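Local coordinates for oxidoreductase (Corynebacterium diphtheriae, PDB 3K1Y) that is probably a flavin-dependent oxidoreductase of the NADPH-dependent FMN reductase family, likely using bound FMN to pass electrons from a nicotinamide to an acceptor, at the interface of chains A and B and the interface of chains A and C. Residues are numbered along the deposited sequence; one frame, centred on the assembly and turned at random. Chains: chain A/B/C, oxidoreductase.

Contact 1: the interface of chains A and B. Residues chain A 137-138, 142; chain B 137, 142.
This is a helix-against-helix interface about a two-fold axis, in which A:Asp137, A:Tyr138 and A:Pro142 meet B:Asp137 and B:Pro142; it joins two subunits of the deposited tetramer, which is plausibly the working oligomer. B:Pro142 loses 56 Å² to chain A, more than any other residue of this patch. Its ring edge, CB and CG, sits obliquely above the rim of the A:Tyr138 ring at CE1 and CZ, not over its centre, with CG 3.6 Å from CE1 of A:Tyr138. The tyrosine reaches this place because its CG stands beside the backbone N (chi1 -71°), which lays the ring along the flank of its helix. The same proline CG abuts the main-chain carbonyl of A:Asp137, 3.2 Å from its O. On the twin side the fit is slacker: A:Pro142 CG is 3.7 Å from B:Asp137 O, while CB of A:Pro142 touches CB of B:Asp137 at 4.1 Å. A water links the two sides, 2.7 Å from the carboxylate OD2 of A:Asp137 and 3.1 Å from the main-chain O of B:Pro142. Both chains use helix 135-146, the two copies crossing steeply, at roughly a right angle, about the two-fold; in each subunit this helix follows strand 120-127 and precedes the short strand 150-151.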
loop_
_atom_site.group_PDB
_atom_site.type_symbol
_atom_site.label_atom_id
_atom_site.label_comp_id
_atom_site.label_asym_id
_atom_site.label_seq_id
_atom_site.Cartn_x
_atom_site.Cartn_y
_atom_site.Cartn_z
ATOM N N ASP A 137 -3.576 7.320 1.304
ATOM C CA ASP A 137 -4.116 6.060 1.808
ATOM C C ASP A 137 -3.209 4.850 1.878
ATOM O O ASP A 137 -3.572 3.852 2.498
ATOM C CB ASP A 137 -5.372 5.679 1.034
ATOM C CG ASP A 137 -6.526 6.587 1.349
ATOM O OD1 ASP A 137 -6.569 7.085 2.493
ATOM O OD2 ASP A 137 -7.388 6.795 0.466
ATOM N N TYR A 138 -2.034 4.930 1.264
ATOM C CA TYR A 138 -1.111 3.804 1.270
ATOM C C TYR A 138 0.212 4.049 1.976
ATOM O O TYR A 138 0.978 3.108 2.188
ATOM C CB TYR A 138 -0.859 3.351 -0.169
ATOM C CG TYR A 138 -2.058 2.679 -0.780
ATOM C CD1 TYR A 138 -2.499 1.450 -0.308
ATOM C CD2 TYR A 138 -2.781 3.291 -1.795
ATOM C CE1 TYR A 138 -3.637 0.847 -0.823
ATOM C CE2 TYR A 138 -3.926 2.693 -2.323
ATOM C CZ TYR A 138 -4.346 1.475 -1.827
ATOM O OH TYR A 138 -5.492 0.894 -2.308
ATOM N N PRO A 142 -1.467 4.537 6.785
ATOM C CA PRO A 142 -0.930 3.398 7.542
ATOM C C PRO A 142 0.033 3.837 8.651
ATOM O O PRO A 142 0.058 3.243 9.726
ATOM C CB PRO A 142 -0.228 2.566 6.473
ATOM C CG PRO A 142 -1.034 2.890 5.213
ATOM C CD PRO A 142 -1.213 4.387 5.342
ATOM N N ASP B 137 -4.183 -2.369 7.013
ATOM C CA ASP B 137 -3.894 -0.990 6.630
ATOM C C ASP B 137 -3.565 -0.728 5.168
ATOM O O ASP B 137 -3.667 0.406 4.709
ATOM C CB ASP B 137 -2.767 -0.423 7.489
ATOM C CG ASP B 137 -3.136 -0.348 8.950
ATOM O OD1 ASP B 137 -4.322 -0.085 9.260
ATOM O OD2 ASP B 137 -2.233 -0.538 9.790
ATOM N N PRO B 142 -7.703 1.405 3.216
ATOM C CA PRO B 142 -7.876 2.259 2.036
ATOM C C PRO B 142 -9.266 2.082 1.430
ATOM O O PRO B 142 -9.918 3.054 1.052
ATOM C CB PRO B 142 -6.760 1.785 1.115
ATOM C CG PRO B 142 -5.660 1.442 2.112
ATOM C CD PRO B 142 -6.440 0.648 3.136
HETATM O O HOH W 1 -8.425 4.864 -1.029
#

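Contact 2: the interface of chains A and C. Residues chain A 105, 108-109, 143, 146-147; chain C 96-97, 99.
C:Lys97, turning in the left-handed helical region (phi 60°, psi 36°) just after strand 88-96, pushes its backbone and side chain between helices 102-110 and 135-146 of chain A. Both subunits belong to the FMN reductase family with its flavodoxin-like fold, and this strand-end loop lies where relatives bind the flavin. Leucine and tyrosine receive the start of the lysine: A:Leu143 presents its CD1 branch 3.5 Å from CB of C:Lys97, and the A:Tyr146 ring brings its CD2-CE2 side against the lysine backbone, CE2 standing 3.6 Å from CA. CG of C:Lys97, where the chain bends, is 3.6 Å from A:Asp109 OD1; from there the chain runs straight to the amine NZ, which ends 3.8 Å from the main-chain O of A:Phe108. A:Lys105 supplies the polar grip. Its NZ donates to the main-chain O of C:Phe96 at 2.7 Å, approaching from above the carbonyl plane. The same NZ is steered by a salt bridge within chain A, 2.7 Å from A:Asp109 OD1, which offers its syn lone pair. The carboxylate of A:Asp109 also borders C:Phe96, its plane turned 80° from the ring, and its OD1 is 3.5 Å from CB of that phenylalanine.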
loop_
_atom_site.group_PDB
_atom_site.type_symbol
_atom_site.label_atom_id
_atom_site.label_comp_id
_atom_site.label_asym_id
_atom_site.label_seq_id
_atom_site.Cartn_x
_atom_site.Cartn_y
_atom_site.Cartn_z
ATOM N N LYS A 105 9.435 11.281 7.454
ATOM C CA LYS A 105 9.471 9.993 8.140
ATOM C C LYS A 105 10.371 10.031 9.368
ATOM O O LYS A 105 10.033 9.473 10.417
ATOM C CB LYS A 105 9.949 8.889 7.189
ATOM C CG LYS A 105 9.933 7.479 7.796
ATOM C CD LYS A 105 8.542 7.129 8.342
ATOM C CE LYS A 105 8.341 5.622 8.483
ATOM N NZ LYS A 105 9.341 4.948 9.359
ATOM N N PHE A 108 8.683 11.351 12.639
ATOM C CA PHE A 108 7.862 10.328 13.269
ATOM C C PHE A 108 8.702 9.236 13.918
ATOM O O PHE A 108 8.409 8.817 15.039
ATOM C CB PHE A 108 6.887 9.736 12.255
ATOM C CG PHE A 108 5.798 10.682 11.875
ATOM C CD1 PHE A 108 4.654 10.792 12.658
ATOM C CD2 PHE A 108 5.954 11.539 10.786
ATOM C CE1 PHE A 108 3.683 11.744 12.371
ATOM C CE2 PHE A 108 4.987 12.497 10.490
ATOM C CZ PHE A 108 3.850 12.600 11.285
ATOM N N ASP A 109 9.751 8.781 13.234
ATOM C CA ASP A 109 10.610 7.749 13.810
ATOM C C ASP A 109 11.105 8.171 15.196
ATOM O O ASP A 109 11.236 7.351 16.104
ATOM C CB ASP A 109 11.839 7.489 12.928
ATOM C CG ASP A 109 11.484 6.933 11.565
ATOM O OD1 ASP A 109 10.431 6.274 11.433
ATOM O OD2 ASP A 109 12.276 7.140 10.627
ATOM N N LEU A 143 0.818 4.880 8.382
ATOM C CA LEU A 143 1.780 5.385 9.360
ATOM C C LEU A 143 1.089 5.972 10.587
ATOM O O LEU A 143 1.459 5.660 11.719
ATOM C CB LEU A 143 2.685 6.449 8.728
ATOM C CG LEU A 143 3.719 7.070 9.679
ATOM C CD1 LEU A 143 4.666 5.999 10.187
ATOM C CD2 LEU A 143 4.504 8.173 8.962
ATOM N N TYR A 146 -0.801 3.223 12.488
ATOM C CA TYR A 146 0.094 2.379 13.261
ATOM C C TYR A 146 0.376 3.017 14.622
ATOM O O TYR A 146 0.616 2.317 15.600
ATOM C CB TYR A 146 1.426 2.172 12.542
ATOM C CG TYR A 146 2.426 1.449 13.412
ATOM C CD1 TYR A 146 2.260 0.097 13.726
ATOM C CD2 TYR A 146 3.502 2.130 13.979
ATOM C CE1 TYR A 146 3.147 -0.555 14.591
ATOM C CE2 TYR A 146 4.387 1.492 14.844
ATOM C CZ TYR A 146 4.208 0.155 15.146
ATOM O OH TYR A 146 5.086 -0.462 16.006
HETATM N N MSE A 147 0.372 4.344 14.682
HETATM C CA MSE A 147 0.624 5.010 15.949
HETATM C C MSE A 147 -0.667 5.260 16.703
HETATM O O MSE A 147 -0.690 5.943 17.727
HETATM C CB MSE A 147 1.384 6.309 15.727
HETATM C CG MSE A 147 2.848 6.058 15.463
HETATM SE SE MSE A 147 3.855 7.645 15.170
HETATM C CE MSE A 147 3.450 7.862 13.300
ATOM N N PHE C 96 11.062 0.931 11.380
ATOM C CA PHE C 96 10.634 1.910 12.384
ATOM C C PHE C 96 9.233 2.371 11.982
ATOM O O PHE C 96 9.004 2.753 10.838
ATOM C CB PHE C 96 11.555 3.135 12.429
ATOM C CG PHE C 96 12.987 2.838 12.798
ATOM C CD1 PHE C 96 13.362 1.603 13.319
ATOM C CD2 PHE C 96 13.961 3.828 12.653
ATOM C CE1 PHE C 96 14.692 1.358 13.697
ATOM C CE2 PHE C 96 15.296 3.592 13.027
ATOM C CZ PHE C 96 15.659 2.357 13.550
ATOM N N LYS C 97 8.301 2.324 12.922
ATOM C CA LYS C 97 6.918 2.727 12.671
ATOM C C LYS C 97 6.226 1.914 11.569
ATOM O O LYS C 97 5.425 2.457 10.797
ATOM C CB LYS C 97 6.839 4.224 12.330
ATOM C CG LYS C 97 7.529 5.135 13.327
ATOM C CD LYS C 97 6.986 5.001 14.742
ATOM C CE LYS C 97 7.836 5.850 15.687
ATOM N NZ LYS C 97 7.427 5.804 17.111
ATOM N N SER C 99 7.365 0.450 8.754
ATOM C CA SER C 99 7.734 0.766 7.383
ATOM C C SER C 99 9.241 1.020 7.368
ATOM O O SER C 99 9.896 0.918 8.408
ATOM C CB SER C 99 6.985 2.011 6.918
ATOM O OG SER C 99 7.445 2.429 5.644
#

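Contact 3: the interface of chains A and C. Residues chain A 96-97; chain C 105, 108-109, 111-112, 147.
A:Phe96 and A:Lys97 dock onto helix 102-110 of chain C and the turn that follows it, and the contact is firm near the phenylalanine but looser toward the neighbouring selenomethionine. In the firm part C:Lys105 NZ donates to the main-chain O of A:Phe96 at 2.7 Å, coming from well above the carbonyl plane. The C:Lys105 chain, kinked near its start and its end, curls so that the same NZ forms a salt bridge with OD1 of C:Asp109 on its syn side. This probably helps to hold the carboxylate at the edge of the A:Phe96 ring, the two planes 89° apart. CG of C:Asp109 touches CB of A:Phe96 at 3.6 Å, and OD2 of C:Asp109 approaches CD2 of A:Phe96 at 3.8 Å. The A:Lys97 chain passes C:Asp109 running the other way, and a turn at its far end (chi4 -60°) delivers NZ to two main-chain carbonyls. A:Lys97 NZ donates to C:Phe108 O at 3.0 Å, in the carbonyl plane, and to C:Leu111 O at 2.8 Å, tilted from it. The lysine NZ thus bridges the C-terminal end of the helix and the segment beyond, where carbonyl groups would favour a positive charge. On the looser flank, the C:Met147 side chain runs across A:Lys97, its SE 3.8 Å from the lysine CE, but this selenomethionine is poorly ordered. The site fastens a loop of the likely flavin-binding region to the neighbouring subunit, probably steadying it within the assembly.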
loop_
_atom_site.group_PDB
_atom_site.type_symbol
_atom_site.label_atom_id
_atom_site.label_comp_id
_atom_site.label_asym_id
_atom_site.label_seq_id
_atom_site.Cartn_x
_atom_site.Cartn_y
_atom_site.Cartn_z
ATOM N N PHE A 96 8.231 12.735 -2.535
ATOM C CA PHE A 96 9.549 12.428 -3.072
ATOM C C PHE A 96 9.562 10.937 -3.355
ATOM O O PHE A 96 9.125 10.140 -2.527
ATOM C CB PHE A 96 10.655 12.771 -2.058
ATOM C CG PHE A 96 10.850 14.249 -1.824
ATOM C CD1 PHE A 96 10.006 15.190 -2.403
ATOM C CD2 PHE A 96 11.869 14.694 -0.983
ATOM C CE1 PHE A 96 10.168 16.551 -2.147
ATOM C CE2 PHE A 96 12.041 16.052 -0.720
ATOM C CZ PHE A 96 11.186 16.981 -1.303
ATOM N N LYS A 97 10.068 10.573 -4.526
ATOM C CA LYS A 97 10.131 9.181 -4.950
ATOM C C LYS A 97 8.829 8.423 -4.703
ATOM O O LYS A 97 8.834 7.284 -4.255
ATOM C CB LYS A 97 11.309 8.468 -4.282
ATOM C CG LYS A 97 12.683 9.047 -4.676
ATOM C CD LYS A 97 12.798 9.216 -6.190
ATOM C CE LYS A 97 14.237 9.434 -6.654
ATOM N NZ LYS A 97 14.864 10.648 -6.077
ATOM N N LYS C 105 14.841 6.307 3.481
ATOM C CA LYS C 105 14.138 7.026 2.428
ATOM C C LYS C 105 14.848 8.311 2.000
ATOM O O LYS C 105 14.688 8.766 0.858
ATOM C CB LYS C 105 12.719 7.350 2.892
ATOM C CG LYS C 105 11.849 8.051 1.859
ATOM C CD LYS C 105 11.689 7.223 0.593
ATOM C CE LYS C 105 10.569 7.781 -0.290
ATOM N NZ LYS C 105 10.672 9.272 -0.499
ATOM N N PHE C 108 17.470 7.832 -0.744
ATOM C CA PHE C 108 16.813 7.685 -2.038
ATOM C C PHE C 108 16.173 8.977 -2.559
ATOM O O PHE C 108 16.067 9.172 -3.779
ATOM C CB PHE C 108 15.779 6.563 -1.970
ATOM C CG PHE C 108 16.395 5.196 -1.843
ATOM C CD1 PHE C 108 16.895 4.534 -2.971
ATOM C CD2 PHE C 108 16.525 4.590 -0.593
ATOM C CE1 PHE C 108 17.517 3.287 -2.854
ATOM C CE2 PHE C 108 17.146 3.347 -0.463
ATOM C CZ PHE C 108 17.644 2.692 -1.595
ATOM N N ASP C 109 15.760 9.855 -1.647
ATOM C CA ASP C 109 15.139 11.113 -2.043
ATOM C C ASP C 109 16.149 12.017 -2.711
ATOM O O ASP C 109 15.805 12.861 -3.541
ATOM C CB ASP C 109 14.569 11.857 -0.835
ATOM C CG ASP C 109 13.380 11.165 -0.237
ATOM O OD1 ASP C 109 12.826 10.259 -0.891
ATOM O OD2 ASP C 109 12.995 11.538 0.887
ATOM N N LEU C 111 18.792 10.860 -4.503
ATOM C CA LEU C 111 19.314 10.300 -5.748
ATOM C C LEU C 111 18.660 10.902 -6.986
ATOM O O LEU C 111 17.484 11.260 -6.962
ATOM C CB LEU C 111 19.112 8.782 -5.783
ATOM C CG LEU C 111 19.915 7.927 -4.808
ATOM C CD1 LEU C 111 19.443 6.488 -4.892
ATOM C CD2 LEU C 111 21.388 8.042 -5.139
ATOM N N ASP C 112 19.422 11.005 -8.071
ATOM C CA ASP C 112 18.864 11.529 -9.313
ATOM C C ASP C 112 17.719 10.648 -9.808
ATOM O O ASP C 112 17.639 9.459 -9.495
ATOM C CB ASP C 112 19.929 11.611 -10.403
ATOM C CG ASP C 112 20.847 12.793 -10.223
ATOM O OD1 ASP C 112 20.333 13.879 -9.889
ATOM O OD2 ASP C 112 22.070 12.646 -10.426
HETATM N N MSE C 147 11.774 4.037 -9.192
HETATM C CA MSE C 147 13.060 4.344 -9.789
HETATM C C MSE C 147 13.424 3.398 -10.928
HETATM O O MSE C 147 14.572 3.322 -11.367
HETATM C CB MSE C 147 14.131 4.358 -8.697
HETATM C CG MSE C 147 13.901 5.494 -7.711
HETATM SE SE MSE C 147 15.315 5.807 -6.442
HETATM C CE MSE C 147 14.416 5.191 -4.855
#

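Contacts 2 and 3 are related patches of one two-fold interface between chains A and C, their C-alpha centres about 19 Å apart, with loop and helix roles exchanged. They are not identical: A:Lys97 NZ bonds to carbonyls in contact 3, whereas in contact 2 the end of C:Lys97 stays straight and no such bond is seen among the residues given. Contact 1 belongs to the A-B interface, its C-alpha centre about 13 Å from that of contact 2 and 21 Å from that of contact 3. Helix 135-146 of chain A serves contacts 1 and 2, which would fit a tetramer with two different interfaces, if the deposited assembly is biological.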